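Membrane-bound protease PH1510 (PDB 6M4B) cleaves proteins preferentially near hydrophobic or aromatic residues as a membrane-bound serine protease and can degrade the stomatin homolog PH1511 in vitro, this construct holding its N-terminal protease domain. Local coordinates at residues A[90-103]-A[167-179]. The protein carries 1 engineered substitution. Numbering follows the deposited sequence.
Sequences LGSHLIAMAPGTSI and VIEVVARDINELL
M97 N donates to V170 O at 2.8 Å, and A172 N returns a bond to M97 O, its donor standing above the carbonyl plane. Together they join strand 94-97 to the short strand 170-171 in parallel register, A96 beside V170 and M97 beside V171. One step earlier, I95 O accepts two backbone bonds, from V170 N at 3.2 Å and E169 N at 3.1 Å. The A96 and A98 alpha carbons add CA-H...O contacts to V170 O and A172 O.

Where the backbone pairing gives out, a side chain takes over. The E169 chain bends at its second torsion (chi2 75°) and folds back to set OE2 2.8 Å from I95 N, which meets the oxygen nearly along its C-O axis. The same oxygen forms a salt bridge with R142, while L94 CD1 lies against E169 CB. With an alanine in place of E169, I95 N would probably lose its side-chain acceptor and R142 this carboxylate.

Apolar contacts fall on both faces of the strand pair. On the M97 side, the I168 side chain lies roughly at right angles to those of I95 and M97: its CG2 meets I95 CG2 at 3.5 Å, and its CD1 touches M97 SD at 3.7 Å. On the other face, A96 CB packs beside V170 and receives L178 CD1 at 3.6 Å, placing the helix 175-182 over this side. D174 caps that helix, its OD1 accepting from E177 N.

Within the chain, strand 170-171 is an outermost strand of the six-stranded parallel sheet, the core of its ClpP/crotonase-type domain, with strand 94-97 between it and strand 70-74. Helix 159-164 covers M97 and I168, whereas Y73 of strand 70-74 touches A96 and L178 and bonds to A172 O.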
# COMPACT_ATOMS: atom_id res chain seq x y z
N LEU A 90 11.44 -5.17 1.72
CA LEU A 90 11.32 -3.74 2.02
C LEU A 90 10.07 -3.33 2.75
O LEU A 90 10.06 -2.31 3.46
CB LEU A 90 11.49 -2.89 0.77
CG LEU A 90 12.84 -3.01 0.11
CD1 LEU A 90 12.79 -2.36 -1.25
CD2 LEU A 90 13.90 -2.34 0.98
N GLY A 91 9.01 -4.13 2.64
CA GLY A 91 7.77 -3.86 3.35
C GLY A 91 7.70 -4.34 4.77
O GLY A 91 6.70 -4.14 5.46
N SER A 92 8.79 -4.91 5.26
CA SER A 92 8.77 -5.65 6.52
C SER A 92 9.46 -4.86 7.62
O SER A 92 10.17 -3.87 7.38
CB SER A 92 9.45 -7.01 6.33
OG SER A 92 10.87 -6.91 6.45
N HIS A 93 9.24 -5.33 8.84
CA HIS A 93 9.71 -4.66 10.04
C HIS A 93 11.22 -4.69 10.21
O HIS A 93 11.77 -3.83 10.87
CB HIS A 93 9.02 -5.27 11.25
CG HIS A 93 7.55 -5.07 11.25
ND1 HIS A 93 6.68 -5.94 10.63
CD2 HIS A 93 6.78 -4.08 11.78
CE1 HIS A 93 5.44 -5.50 10.77
NE2 HIS A 93 5.48 -4.37 11.46
N LEU A 94 11.85 -5.73 9.67
CA LEU A 94 13.28 -5.92 9.78
C LEU A 94 13.72 -6.90 8.69
O LEU A 94 13.01 -7.86 8.42
CB LEU A 94 13.64 -6.50 11.16
CG LEU A 94 15.09 -6.25 11.62
CD1 LEU A 94 15.17 -4.84 12.09
CD2 LEU A 94 15.52 -7.16 12.77
N ILE A 95 14.87 -6.65 8.07
CA ILE A 95 15.38 -7.53 7.06
C ILE A 95 16.70 -8.04 7.54
O ILE A 95 17.56 -7.25 7.92
CB ILE A 95 15.58 -6.84 5.68
CG1 ILE A 95 14.29 -6.17 5.18
CG2 ILE A 95 16.02 -7.86 4.66
CD1 ILE A 95 14.55 -5.11 4.12
N ALA A 96 16.87 -9.34 7.44
CA ALA A 96 18.14 -10.00 7.67
C ALA A 96 18.51 -10.83 6.44
O ALA A 96 17.62 -11.43 5.79
CB ALA A 96 18.04 -10.90 8.88
N MET A 97 19.79 -10.87 6.14
CA MET A 97 20.32 -11.74 5.06
C MET A 97 21.47 -12.68 5.53
O MET A 97 22.34 -12.27 6.25
CB MET A 97 20.78 -10.89 3.88
CG MET A 97 19.65 -10.13 3.15
SD MET A 97 20.30 -9.13 1.82
CE MET A 97 20.59 -10.39 0.59
N ALA A 98 21.37 -13.94 5.17
CA ALA A 98 22.48 -14.90 5.39
C ALA A 98 23.61 -14.60 4.41
O ALA A 98 23.34 -14.08 3.32
CB ALA A 98 22.00 -16.31 5.16
N PRO A 99 24.88 -14.86 4.80
CA PRO A 99 25.96 -14.65 3.80
C PRO A 99 25.73 -15.57 2.62
O PRO A 99 25.08 -16.63 2.79
CB PRO A 99 27.23 -14.99 4.57
CG PRO A 99 26.88 -14.77 6.02
CD PRO A 99 25.43 -15.20 6.12
N GLY A 100 26.12 -15.09 1.43
CA GLY A 100 25.88 -15.79 0.16
C GLY A 100 24.48 -15.66 -0.43
O GLY A 100 24.07 -16.48 -1.26
N THR A 101 23.72 -14.65 0.01
CA THR A 101 22.36 -14.47 -0.51
C THR A 101 22.32 -13.21 -1.33
O THR A 101 23.30 -12.50 -1.43
CB THR A 101 21.28 -14.42 0.61
OG1 THR A 101 21.58 -13.36 1.52
CG2 THR A 101 21.18 -15.75 1.33
N SER A 102 21.17 -12.95 -1.92
CA SER A 102 21.07 -11.86 -2.87
C SER A 102 19.73 -11.11 -2.67
O SER A 102 18.70 -11.71 -2.38
CB SER A 102 21.12 -12.46 -4.28
OG SER A 102 21.19 -11.43 -5.22
N ILE A 103 19.74 -9.80 -2.88
CA ILE A 103 18.47 -9.04 -2.87
C ILE A 103 18.43 -8.08 -4.06
O ILE A 103 19.46 -7.57 -4.48
CB ILE A 103 18.26 -8.31 -1.51
CG1 ILE A 103 16.89 -7.64 -1.44
CG2 ILE A 103 19.35 -7.29 -1.27
CD1 ILE A 103 16.49 -7.28 -0.03
N VAL A 167 19.94 -0.71 3.19
CA VAL A 167 18.79 -1.45 2.67
C VAL A 167 18.28 -2.53 3.63
O VAL A 167 17.09 -2.80 3.67
CB VAL A 167 19.19 -2.18 1.38
CG1 VAL A 167 18.06 -3.00 0.82
CG2 VAL A 167 19.65 -1.16 0.38
N ILE A 168 19.18 -3.18 4.36
CA ILE A 168 18.79 -4.19 5.35
C ILE A 168 19.40 -3.82 6.71
O ILE A 168 20.21 -2.92 6.81
CB ILE A 168 19.27 -5.59 4.94
CG1 ILE A 168 20.80 -5.68 4.94
CG2 ILE A 168 18.74 -5.95 3.55
CD1 ILE A 168 21.33 -7.08 4.71
N GLU A 169 19.00 -4.55 7.74
CA GLU A 169 19.42 -4.25 9.09
C GLU A 169 20.42 -5.29 9.66
O GLU A 169 21.23 -4.92 10.47
CB GLU A 169 18.21 -4.07 10.02
CG GLU A 169 17.34 -2.85 9.73
CD GLU A 169 16.46 -3.07 8.50
OE1 GLU A 169 16.54 -2.27 7.54
OE2 GLU A 169 15.68 -4.04 8.50
N VAL A 170 20.38 -6.53 9.20
CA VAL A 170 21.15 -7.58 9.81
C VAL A 170 21.72 -8.53 8.78
O VAL A 170 21.02 -9.01 7.89
CB VAL A 170 20.25 -8.38 10.83
CG1 VAL A 170 20.99 -9.57 11.39
CG2 VAL A 170 19.74 -7.46 11.97
N VAL A 171 23.00 -8.81 8.90
CA VAL A 171 23.61 -10.02 8.28
C VAL A 171 23.80 -11.12 9.35
O VAL A 171 24.50 -10.88 10.36
CB VAL A 171 24.98 -9.70 7.65
CG1 VAL A 171 25.54 -10.94 6.95
CG2 VAL A 171 24.84 -8.53 6.70
N ALA A 172 23.21 -12.28 9.11
CA ALA A 172 23.21 -13.38 10.09
C ALA A 172 23.25 -14.77 9.46
O ALA A 172 22.40 -15.12 8.61
CB ALA A 172 21.95 -13.29 10.97
N ARG A 173 24.18 -15.58 10.00
CA ARG A 173 24.47 -16.94 9.56
C ARG A 173 23.37 -17.91 9.90
O ARG A 173 23.20 -18.87 9.20
CB ARG A 173 25.71 -17.47 10.26
CG ARG A 173 26.98 -16.64 10.09
CD ARG A 173 28.16 -17.28 10.81
NE ARG A 173 27.87 -17.88 12.13
CZ ARG A 173 28.13 -17.33 13.30
NH1 ARG A 173 27.81 -17.99 14.43
NH2 ARG A 173 28.69 -16.10 13.38
N ASP A 174 22.64 -17.67 11.00
CA ASP A 174 21.54 -18.53 11.42
C ASP A 174 20.58 -17.80 12.33
O ASP A 174 20.77 -16.62 12.62
CB ASP A 174 22.06 -19.81 12.13
CG ASP A 174 23.02 -19.50 13.29
OD1 ASP A 174 22.87 -18.45 13.97
OD2 ASP A 174 23.95 -20.30 13.51
N ILE A 175 19.50 -18.51 12.67
CA ILE A 175 18.47 -17.97 13.49
C ILE A 175 19.04 -17.38 14.78
O ILE A 175 18.69 -16.29 15.18
CB ILE A 175 17.36 -19.00 13.76
CG1 ILE A 175 16.52 -19.29 12.49
CG2 ILE A 175 16.41 -18.47 14.82
CD1 ILE A 175 15.78 -18.08 11.90
N ASN A 176 19.93 -18.10 15.42
CA ASN A 176 20.50 -17.64 16.68
C ASN A 176 21.32 -16.32 16.54
O ASN A 176 21.17 -15.40 17.36
CB ASN A 176 21.36 -18.78 17.24
CG ASN A 176 21.63 -18.66 18.74
OD1 ASN A 176 20.92 -19.25 19.61
ND2 ASN A 176 22.68 -17.90 19.06
N GLU A 177 22.14 -16.21 15.49
CA GLU A 177 22.86 -14.95 15.24
C GLU A 177 21.84 -13.83 14.87
O GLU A 177 22.00 -12.69 15.28
CB GLU A 177 23.99 -15.10 14.21
CG GLU A 177 24.98 -13.94 14.30
CD GLU A 177 26.18 -13.96 13.30
OE1 GLU A 177 26.06 -14.26 12.09
OE2 GLU A 177 27.28 -13.57 13.75
N LEU A 178 20.76 -14.16 14.15
CA LEU A 178 19.72 -13.17 13.79
C LEU A 178 19.07 -12.56 15.05
O LEU A 178 19.09 -11.32 15.26
CB LEU A 178 18.68 -13.76 12.83
CG LEU A 178 17.52 -12.87 12.30
CD1 LEU A 178 16.86 -13.51 11.11
CD2 LEU A 178 16.44 -12.68 13.35
N LEU A 179 18.65 -13.46 15.94
CA LEU A 179 18.12 -13.09 17.27
C LEU A 179 19.08 -12.24 18.06
O LEU A 179 18.70 -11.18 18.54
CB LEU A 179 17.73 -14.32 18.08
CG LEU A 179 16.55 -15.11 17.47
CD1 LEU A 179 16.38 -16.44 18.23
CD2 LEU A 179 15.24 -14.34 17.44